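Local structure of dTDP-4-dehydrorhamnose 3,5-epimerase (Elizabethkingia anophelis NUHP1, 6C46) at residues V89-V94 against L117-P122; G104-M109 against S159-D164; V121-A126 against C142-N147. The protein probably catalyses the epimerization of the 3' and 5' positions of dTDP-4-dehydro-6-deoxyglucose, giving dTDP-4-dehydro-beta-L-rhamnose for dTDP-L-rhamnose biosynthesis. All coordinates share one frame; numbering follows the deposited sequence.

Interaction 1 is the core contact: its four touching residues are buried, and it joins the two sheets of the cupin barrel face to face. Interaction 2 lies at the surface, where the loop 159-164 packs on the outer side of the sheet that holds strands 88-95 and 106-112, hydrogen-bonded neighbours through Asp91 N to Met109 O and Ala93 N to Tyr107 O. Interaction 3 starts where interaction 1 ends, sharing Val121 and Pro122, and ties two loops together. The chemistry follows the place: an apolar cluster with one buried carboxylate inside, sulfur and aliphatic carbons on the outer side, and a salt bridge led by an exposed arginine between loops.

Interaction 1: V89-V94 against L117-P122; sequences VWDVAV and LQFYVP
Inside the cupin barrel, strand 89-94 of one sheet faces strand 118-121 of the other, and Asp91, Ala93, Phe119 and Val121 meet in the gap between them. The strand axes are 8.6 Å apart and run at 20° to each other, so the contact is made by side chains and not by backbone pairing. Phe119 swings its ring across with chi1 at -172°, CG beside the carbonyl carbon, and the ring edge receives the Asp91 carboxylate: Asp91 OD2 lies near the ring plane, 3.1 Å from Phe119 CD1 and 3.4 Å from Phe119 CE1. Carboxylate and ring planes stand 86° apart, and the oxygen meets the weakly positive hydrogens of the rim. The other oxygen, Asp91 OD1, is hydrogen-bonded to His127, which helps to fix the carboxylate in this buried place. Two residues on, the Ala93 methyl touches both ring and valine, with CB 3.7 Å from Phe119 CE1 and 4.0 Å from Val121 CG1. Met109 and Val82 also touch the Phe119 ring. The side chain of Asp91 is about 7 Å from that of Tyr140, the predicted proton donor. Two antiparallel sheets facing each other across a shared interior make the jelly roll of the RmlC-type cupin fold.

Interaction 2: G104-M109 against S159-D164; sequences GKCYGM and SDLSID
The thiol of Cys106 points from the edge strand 106-109 at two aliphatic side chains of the loop 159-164, Leu161 and Ile163, and meets them at nearly equal range. Cys106 SG is 3.9 Å from Leu161 CD2 and 3.8 Å from Ile163 CG1, so the sulfur touches one branch end of the leucine and the inner methylene of the isoleucine. Its reach comes from a chi1 of -45°, which turns SG away from the carbonyl carbon and out from the strand. Leu161 and Ile163 start out along the flank of the strand and then bend in. In Leu161, CG lies anti to the carbonyl carbon (chi1 -58°); chi2 of -178° sends CD1 on as the extended branch and leaves the other methyl, CD2, turned to Gly104 O at 3.6 Å, a van der Waals contact. Leu161 CB also lies 3.9 Å from Cys106 SG, which therefore meets both the root and one tip of the leucine. On the isoleucine side, Ile163 CD1 stays 4.1 Å from Cys106 SG. Ile163 rests on Val92 and Val94 of the adjoining strand 88-95 as well, and Cys106 touches Val94. At the start of the loop, Asp158 accepts a hydrogen bond from Leu161 N. The loop between strand 151-153 and helix 176-179 thus lays two aliphatic side chains on the outer side of a sheet of the cupin jelly roll, at its edge strand 106-112.

Interaction 3: V121-A126 against C142-N147; sequences VPRGFA and CDNFYN
Arg123 takes Asn144 ND2 over one face of its guanidinium, toward the rim, while its edge grips Asp143. The arginine chain is extended from CG to NE, which carries the guanidinium from the turn across to the loop 142-147. There NE gives a salt-bridge hydrogen bond to Asp143 OD1 at 2.8 Å and 160°, meeting the oxygen on its syn side. Arg123 NH2 bonds the backbone oxygen Asp143 O at 3.0 Å, from above the carbonyl plane, and its second link to Asp143 OD1 is weak. Guanidinium and carboxylate planes are almost perpendicular, 88° apart. The Asn144 amide plane, by contrast, is only 13° from that of the guanidinium, with Asn144 ND2 3.5 Å from Arg123 NH2; both are donors, so they only pack against each other. Asn144 ND2 is held instead by the backbone oxygens of Ala77 and Lys75, and Asn144 OD1 accepts Phe145 N at 2.9 Å. Asp143 OD1 also takes Ala79 N, and OD2 takes Asn50. Arg123 occupies the second position of a type II beta turn from Pro122 to Phe125, with Gly124 third. The arginine thus bridges this turn to the loop bearing Tyr146, predicted to stack on the substrate's thymidine ring, consistent with a place at the rim of the RmlC-type substrate pocket.

Interaction 1: V89-V94 against L117-P122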
loop_
_atom_site.group_PDB
_atom_site.type_symbol
_atom_site.label_atom_id
_atom_site.label_comp_id
_atom_site.label_asym_id
_atom_site.label_seq_id
_atom_site.Cartn_x
_atom_site.Cartn_y
_atom_site.Cartn_z
ATOM N N VAL A 89 -1.494 5.074 15.643
ATOM C CA VAL A 89 -1.178 6.499 15.565
ATOM C C VAL A 89 -2.458 7.317 15.703
ATOM O O VAL A 89 -3.569 6.830 15.474
ATOM C CB VAL A 89 -0.465 6.904 14.261
ATOM C CG1 VAL A 89 0.834 6.093 14.051
ATOM C CG2 VAL A 89 -1.435 6.779 13.054
ATOM N N TRP A 90 -2.280 8.571 16.108
ATOM C CA TRP A 90 -3.341 9.573 16.073
ATOM C C TRP A 90 -3.002 10.525 14.939
ATOM O O TRP A 90 -1.935 11.143 14.940
ATOM C CB TRP A 90 -3.462 10.320 17.403
ATOM C CG TRP A 90 -4.635 11.276 17.451
ATOM C CD1 TRP A 90 -4.612 12.628 17.249
ATOM C CD2 TRP A 90 -5.996 10.930 17.720
ATOM N NE1 TRP A 90 -5.883 13.144 17.373
ATOM C CE2 TRP A 90 -6.751 12.123 17.664
ATOM C CE3 TRP A 90 -6.651 9.725 18.000
ATOM C CZ2 TRP A 90 -8.130 12.149 17.884
ATOM C CZ3 TRP A 90 -8.026 9.753 18.224
ATOM C CH2 TRP A 90 -8.747 10.961 18.162
ATOM N N ASP A 91 -3.894 10.627 13.969
ATOM C CA ASP A 91 -3.645 11.325 12.721
ATOM C C ASP A 91 -4.570 12.532 12.641
ATOM O O ASP A 91 -5.757 12.405 12.937
ATOM C CB ASP A 91 -3.916 10.403 11.547
ATOM C CG ASP A 91 -3.401 10.967 10.255
ATOM O OD1 ASP A 91 -2.267 10.608 9.849
ATOM O OD2 ASP A 91 -4.120 11.800 9.673
ATOM N N VAL A 92 -4.043 13.691 12.218
ATOM C CA VAL A 92 -4.811 14.943 12.220
ATOM C C VAL A 92 -4.732 15.606 10.850
ATOM O O VAL A 92 -3.660 15.662 10.244
ATOM C CB VAL A 92 -4.286 15.919 13.302
ATOM C CG1 VAL A 92 -4.996 17.256 13.192
ATOM C CG2 VAL A 92 -4.490 15.333 14.707
ATOM N N ALA A 93 -5.867 16.096 10.364
ATOM C CA ALA A 93 -5.945 16.871 9.133
ATOM C C ALA A 93 -6.539 18.241 9.434
ATOM O O ALA A 93 -7.390 18.371 10.322
ATOM C CB ALA A 93 -6.796 16.157 8.078
ATOM N N VAL A 94 -6.079 19.262 8.694
ATOM C CA VAL A 94 -6.551 20.642 8.829
ATOM C C VAL A 94 -6.894 21.174 7.446
ATOM O O VAL A 94 -6.050 21.151 6.542
ATOM C CB VAL A 94 -5.502 21.565 9.474
ATOM C CG1 VAL A 94 -6.098 22.992 9.645
ATOM C CG2 VAL A 94 -5.022 20.975 10.788
ATOM N N LEU A 117 -8.328 1.077 9.350
ATOM C CA LEU A 117 -8.920 2.254 8.734
ATOM C C LEU A 117 -7.922 2.998 7.847
ATOM O O LEU A 117 -6.710 2.994 8.078
ATOM C CB LEU A 117 -9.440 3.206 9.821
ATOM C CG LEU A 117 -10.594 2.639 10.674
ATOM C CD1 LEU A 117 -11.036 3.617 11.816
ATOM C CD2 LEU A 117 -11.782 2.301 9.782
ATOM N N GLN A 118 -8.451 3.683 6.839
ATOM C CA GLN A 118 -7.671 4.632 6.063
ATOM C C GLN A 118 -8.341 5.996 6.135
ATOM O O GLN A 118 -9.565 6.099 6.242
ATOM C CB GLN A 118 -7.573 4.225 4.606
ATOM C CG GLN A 118 -6.933 2.859 4.386
ATOM C CD GLN A 118 -7.234 2.410 2.985
ATOM O OE1 GLN A 118 -6.491 2.723 2.069
ATOM N NE2 GLN A 118 -8.378 1.737 2.801
ATOM N N PHE A 119 -7.531 7.035 5.992
ATOM C CA PHE A 119 -7.975 8.416 6.153
ATOM C C PHE A 119 -7.566 9.140 4.880
ATOM O O PHE A 119 -6.384 9.121 4.510
ATOM C CB PHE A 119 -7.310 9.014 7.401
ATOM C CG PHE A 119 -7.806 10.388 7.811
ATOM C CD1 PHE A 119 -6.934 11.279 8.429
ATOM C CD2 PHE A 119 -9.123 10.756 7.659
ATOM C CE1 PHE A 119 -7.377 12.540 8.867
ATOM C CE2 PHE A 119 -9.568 12.002 8.081
ATOM C CZ PHE A 119 -8.688 12.902 8.683
ATOM N N TYR A 120 -8.540 9.704 4.168
ATOM C CA TYR A 120 -8.273 10.424 2.919
ATOM C C TYR A 120 -8.250 11.919 3.212
ATOM O O TYR A 120 -9.264 12.483 3.621
ATOM C CB TYR A 120 -9.320 10.134 1.835
ATOM C CG TYR A 120 -9.141 11.041 0.619
ATOM C CD1 TYR A 120 -8.109 10.815 -0.289
ATOM C CD2 TYR A 120 -9.978 12.149 0.401
ATOM C CE1 TYR A 120 -7.919 11.650 -1.386
ATOM C CE2 TYR A 120 -9.788 13.008 -0.706
ATOM C CZ TYR A 120 -8.760 12.738 -1.590
ATOM O OH TYR A 120 -8.532 13.547 -2.684
ATOM N N VAL A 121 -7.101 12.549 2.982
ATOM C CA VAL A 121 -6.818 13.954 3.257
ATOM C C VAL A 121 -6.682 14.662 1.906
ATOM O O VAL A 121 -5.694 14.426 1.182
ATOM C CB VAL A 121 -5.524 14.111 4.073
ATOM C CG1 VAL A 121 -5.303 15.559 4.420
ATOM C CG2 VAL A 121 -5.547 13.245 5.346
ATOM N N PRO A 122 -7.618 15.517 1.524
ATOM C CA PRO A 122 -7.569 16.141 0.186
ATOM C C PRO A 122 -6.374 17.071 0.015
ATOM O O PRO A 122 -5.758 17.522 0.978
ATOM C CB PRO A 122 -8.875 16.955 0.121
ATOM C CG PRO A 122 -9.771 16.365 1.231
ATOM C CD PRO A 122 -8.829 15.880 2.293
#

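Interaction 2: G104-M109 against S159-D164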
loop_
_atom_site.group_PDB
_atom_site.type_symbol
_atom_site.label_atom_id
_atom_site.label_comp_id
_atom_site.label_asym_id
_atom_site.label_seq_id
_atom_site.Cartn_x
_atom_site.Cartn_y
_atom_site.Cartn_z
ATOM N N GLY A 104 -9.905 26.151 8.158
ATOM C CA GLY A 104 -9.428 26.377 9.508
ATOM C C GLY A 104 -9.861 25.356 10.532
ATOM O O GLY A 104 -9.464 25.478 11.704
ATOM N N LYS A 105 -10.656 24.356 10.139
ATOM C CA LYS A 105 -11.144 23.322 11.043
ATOM C C LYS A 105 -10.240 22.101 10.972
ATOM O O LYS A 105 -9.595 21.841 9.945
ATOM C CB LYS A 105 -12.580 22.898 10.692
ATOM C CG LYS A 105 -13.609 24.026 10.717
ATOM C CD LYS A 105 -13.620 24.695 12.084
ATOM C CE LYS A 105 -14.948 25.395 12.374
ATOM N NZ LYS A 105 -15.309 26.355 11.304
ATOM N N CYS A 106 -10.214 21.338 12.075
ATOM C CA CYS A 106 -9.326 20.187 12.196
ATOM C C CYS A 106 -10.130 18.956 12.568
ATOM O O CYS A 106 -11.215 19.047 13.141
ATOM C CB CYS A 106 -8.237 20.406 13.248
ATOM S SG CYS A 106 -7.450 22.021 13.133
ATOM N N TYR A 107 -9.558 17.798 12.263
ATOM C CA TYR A 107 -10.170 16.530 12.635
ATOM C C TYR A 107 -9.077 15.508 12.887
ATOM O O TYR A 107 -8.119 15.414 12.116
ATOM C CB TYR A 107 -11.120 16.028 11.541
ATOM C CG TYR A 107 -11.807 14.712 11.897
ATOM C CD1 TYR A 107 -12.841 14.677 12.831
ATOM C CD2 TYR A 107 -11.443 13.536 11.287
ATOM C CE1 TYR A 107 -13.479 13.476 13.157
ATOM C CE2 TYR A 107 -12.078 12.333 11.605
ATOM C CZ TYR A 107 -13.083 12.314 12.529
ATOM O OH TYR A 107 -13.686 11.115 12.828
ATOM N N GLY A 108 -9.206 14.765 13.969
ATOM C CA GLY A 108 -8.238 13.736 14.294
ATOM C C GLY A 108 -8.922 12.408 14.534
ATOM O O GLY A 108 -10.078 12.349 14.945
ATOM N N MET A 109 -8.167 11.335 14.321
ATOM C CA MET A 109 -8.696 9.991 14.505
ATOM C C MET A 109 -7.546 9.014 14.681
ATOM O O MET A 109 -6.433 9.238 14.187
ATOM C CB MET A 109 -9.550 9.575 13.298
ATOM C CG MET A 109 -8.704 9.441 12.021
ATOM S SD MET A 109 -9.648 8.797 10.639
ATOM C CE MET A 109 -10.023 7.136 11.240
ATOM N N SER A 159 -2.068 27.802 18.636
ATOM C CA SER A 159 -3.142 28.075 19.595
ATOM C C SER A 159 -4.480 28.390 18.925
ATOM O O SER A 159 -5.529 28.202 19.553
ATOM C CB SER A 159 -2.737 29.220 20.527
ATOM O OG SER A 159 -2.504 30.401 19.784
ATOM N N ASP A 160 -4.480 28.867 17.677
ATOM C CA ASP A 160 -5.749 29.062 16.985
ATOM C C ASP A 160 -6.402 27.726 16.643
ATOM O O ASP A 160 -7.622 27.578 16.775
ATOM C CB ASP A 160 -5.551 29.896 15.718
ATOM C CG ASP A 160 -5.221 31.362 16.020
ATOM O OD1 ASP A 160 -5.600 31.863 17.089
ATOM O OD2 ASP A 160 -4.613 32.029 15.170
ATOM N N LEU A 161 -5.608 26.733 16.222
ATOM C CA LEU A 161 -6.180 25.432 15.898
ATOM C C LEU A 161 -6.489 24.625 17.149
ATOM O O LEU A 161 -7.460 23.856 17.162
ATOM C CB LEU A 161 -5.225 24.644 15.012
ATOM C CG LEU A 161 -4.850 25.337 13.705
ATOM C CD1 LEU A 161 -3.940 24.429 12.887
ATOM C CD2 LEU A 161 -6.124 25.700 12.941
ATOM N N SER A 162 -5.667 24.773 18.183
ATOM C CA SER A 162 -5.848 24.069 19.453
ATOM C C SER A 162 -6.094 22.570 19.245
ATOM O O SER A 162 -7.037 21.991 19.777
ATOM C CB SER A 162 -6.982 24.709 20.258
ATOM O OG SER A 162 -7.035 24.194 21.575
ATOM N N ILE A 163 -5.216 21.930 18.472
ATOM C CA ILE A 163 -5.368 20.502 18.212
ATOM C C ILE A 163 -5.048 19.693 19.464
ATOM O O ILE A 163 -4.061 19.957 20.161
ATOM C CB ILE A 163 -4.470 20.078 17.039
ATOM C CG1 ILE A 163 -4.937 20.770 15.764
ATOM C CG2 ILE A 163 -4.462 18.540 16.880
ATOM C CD1 ILE A 163 -3.875 20.758 14.673
ATOM N N ASP A 164 -5.869 18.679 19.739
ATOM C CA ASP A 164 -5.602 17.712 20.801
ATOM C C ASP A 164 -4.728 16.591 20.236
ATOM O O ASP A 164 -5.207 15.749 19.470
ATOM C CB ASP A 164 -6.920 17.157 21.337
ATOM C CG ASP A 164 -6.733 16.180 22.487
ATOM O OD1 ASP A 164 -5.580 15.922 22.890
ATOM O OD2 ASP A 164 -7.761 15.689 23.011
#

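Interaction 3: V121-A126 against C142-N147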
loop_
_atom_site.group_PDB
_atom_site.type_symbol
_atom_site.label_atom_id
_atom_site.label_comp_id
_atom_site.label_asym_id
_atom_site.label_seq_id
_atom_site.Cartn_x
_atom_site.Cartn_y
_atom_site.Cartn_z
ATOM N N VAL A 121 -7.101 12.549 2.982
ATOM C CA VAL A 121 -6.818 13.954 3.257
ATOM C C VAL A 121 -6.682 14.662 1.906
ATOM O O VAL A 121 -5.694 14.426 1.182
ATOM C CB VAL A 121 -5.524 14.111 4.073
ATOM C CG1 VAL A 121 -5.303 15.559 4.420
ATOM C CG2 VAL A 121 -5.547 13.245 5.346
ATOM N N PRO A 122 -7.618 15.517 1.524
ATOM C CA PRO A 122 -7.569 16.141 0.186
ATOM C C PRO A 122 -6.374 17.071 0.015
ATOM O O PRO A 122 -5.758 17.522 0.978
ATOM C CB PRO A 122 -8.875 16.955 0.121
ATOM C CG PRO A 122 -9.771 16.365 1.231
ATOM C CD PRO A 122 -8.829 15.880 2.293
ATOM N N ARG A 123 -6.079 17.400 -1.251
ATOM C CA ARG A 123 -5.219 18.533 -1.544
ATOM C C ARG A 123 -5.776 19.792 -0.889
ATOM O O ARG A 123 -6.992 19.984 -0.842
ATOM C CB ARG A 123 -5.129 18.769 -3.049
ATOM C CG ARG A 123 -4.431 17.622 -3.818
ATOM C CD ARG A 123 -4.189 18.004 -5.275
ATOM N NE ARG A 123 -3.552 16.889 -5.989
ATOM C CZ ARG A 123 -3.052 16.996 -7.212
ATOM N NH1 ARG A 123 -3.114 18.173 -7.840
ATOM N NH2 ARG A 123 -2.485 15.934 -7.801
ATOM N N GLY A 124 -4.873 20.666 -0.428
ATOM C CA GLY A 124 -5.234 21.898 0.266
ATOM C C GLY A 124 -5.364 21.739 1.770
ATOM O O GLY A 124 -5.760 22.693 2.458
ATOM N N PHE A 125 -5.081 20.560 2.294
ATOM C CA PHE A 125 -5.085 20.290 3.720
ATOM C C PHE A 125 -3.653 20.211 4.208
ATOM O O PHE A 125 -2.735 19.946 3.431
ATOM C CB PHE A 125 -5.764 18.945 4.039
ATOM C CG PHE A 125 -7.278 18.988 4.015
ATOM C CD1 PHE A 125 -7.966 19.374 2.869
ATOM C CD2 PHE A 125 -8.004 18.627 5.147
ATOM C CE1 PHE A 125 -9.382 19.397 2.849
ATOM C CE2 PHE A 125 -9.410 18.642 5.137
ATOM C CZ PHE A 125 -10.095 19.053 3.986
ATOM N N ALA A 126 -3.468 20.428 5.505
ATOM C CA ALA A 126 -2.229 20.045 6.164
ATOM C C ALA A 126 -2.470 18.769 6.944
ATOM O O ALA A 126 -3.598 18.473 7.343
ATOM C CB ALA A 126 -1.705 21.141 7.100
ATOM N N CYS A 142 0.315 9.247 -1.940
ATOM C CA CYS A 142 0.114 10.630 -2.350
ATOM C C CYS A 142 -0.343 10.661 -3.789
ATOM O O CYS A 142 0.171 9.901 -4.613
ATOM C CB CYS A 142 1.386 11.443 -2.231
ATOM S SG CYS A 142 2.039 11.479 -0.551
ATOM N N ASP A 143 -1.255 11.589 -4.097
ATOM C CA ASP A 143 -1.740 11.753 -5.461
ATOM C C ASP A 143 -0.934 12.791 -6.242
ATOM O O ASP A 143 -1.363 13.228 -7.312
ATOM C CB ASP A 143 -3.258 12.043 -5.451
ATOM C CG ASP A 143 -3.608 13.532 -5.336
ATOM O OD1 ASP A 143 -2.794 14.373 -4.904
ATOM O OD2 ASP A 143 -4.769 13.859 -5.674
ATOM N N ASN A 144 0.264 13.144 -5.762
ATOM C CA ASN A 144 1.139 14.053 -6.485
ATOM C C ASN A 144 2.552 13.798 -5.998
ATOM O O ASN A 144 2.759 13.219 -4.926
ATOM C CB ASN A 144 0.717 15.518 -6.258
ATOM C CG ASN A 144 1.076 16.438 -7.403
ATOM O OD1 ASN A 144 1.884 16.108 -8.285
ATOM N ND2 ASN A 144 0.491 17.637 -7.380
ATOM N N PHE A 145 3.514 14.270 -6.763
ATOM C CA PHE A 145 4.906 13.930 -6.499
ATOM C C PHE A 145 5.547 14.917 -5.524
ATOM O O PHE A 145 5.110 16.065 -5.365
ATOM C CB PHE A 145 5.679 13.881 -7.822
ATOM C CG PHE A 145 5.168 12.818 -8.768
ATOM C CD1 PHE A 145 5.421 11.473 -8.513
ATOM C CD2 PHE A 145 4.423 13.160 -9.887
ATOM C CE1 PHE A 145 4.938 10.472 -9.365
ATOM C CE2 PHE A 145 3.927 12.179 -10.749
ATOM C CZ PHE A 145 4.198 10.826 -10.485
ATOM N N TYR A 146 6.587 14.431 -4.851
ATOM C CA TYR A 146 7.396 15.229 -3.935
ATOM C C TYR A 146 7.990 16.462 -4.611
ATOM O O TYR A 146 8.528 16.389 -5.721
ATOM C CB TYR A 146 8.535 14.357 -3.382
ATOM C CG TYR A 146 9.523 15.107 -2.528
ATOM C CD1 TYR A 146 9.217 15.432 -1.213
ATOM C CD2 TYR A 146 10.770 15.463 -3.025
ATOM C CE1 TYR A 146 10.139 16.113 -0.405
ATOM C CE2 TYR A 146 11.697 16.137 -2.231
ATOM C CZ TYR A 146 11.369 16.458 -0.920
ATOM O OH TYR A 146 12.273 17.129 -0.128
ATOM N N ASN A 147 7.937 17.605 -3.916
ATOM C CA ASN A 147 8.608 18.812 -4.404
ATOM C C ASN A 147 9.028 19.650 -3.200
ATOM O O ASN A 147 8.184 20.285 -2.556
ATOM C CB ASN A 147 7.696 19.605 -5.349
ATOM C CG ASN A 147 8.367 20.851 -5.887
ATOM O OD1 ASN A 147 8.416 21.894 -5.224
ATOM N ND2 ASN A 147 8.923 20.741 -7.078
#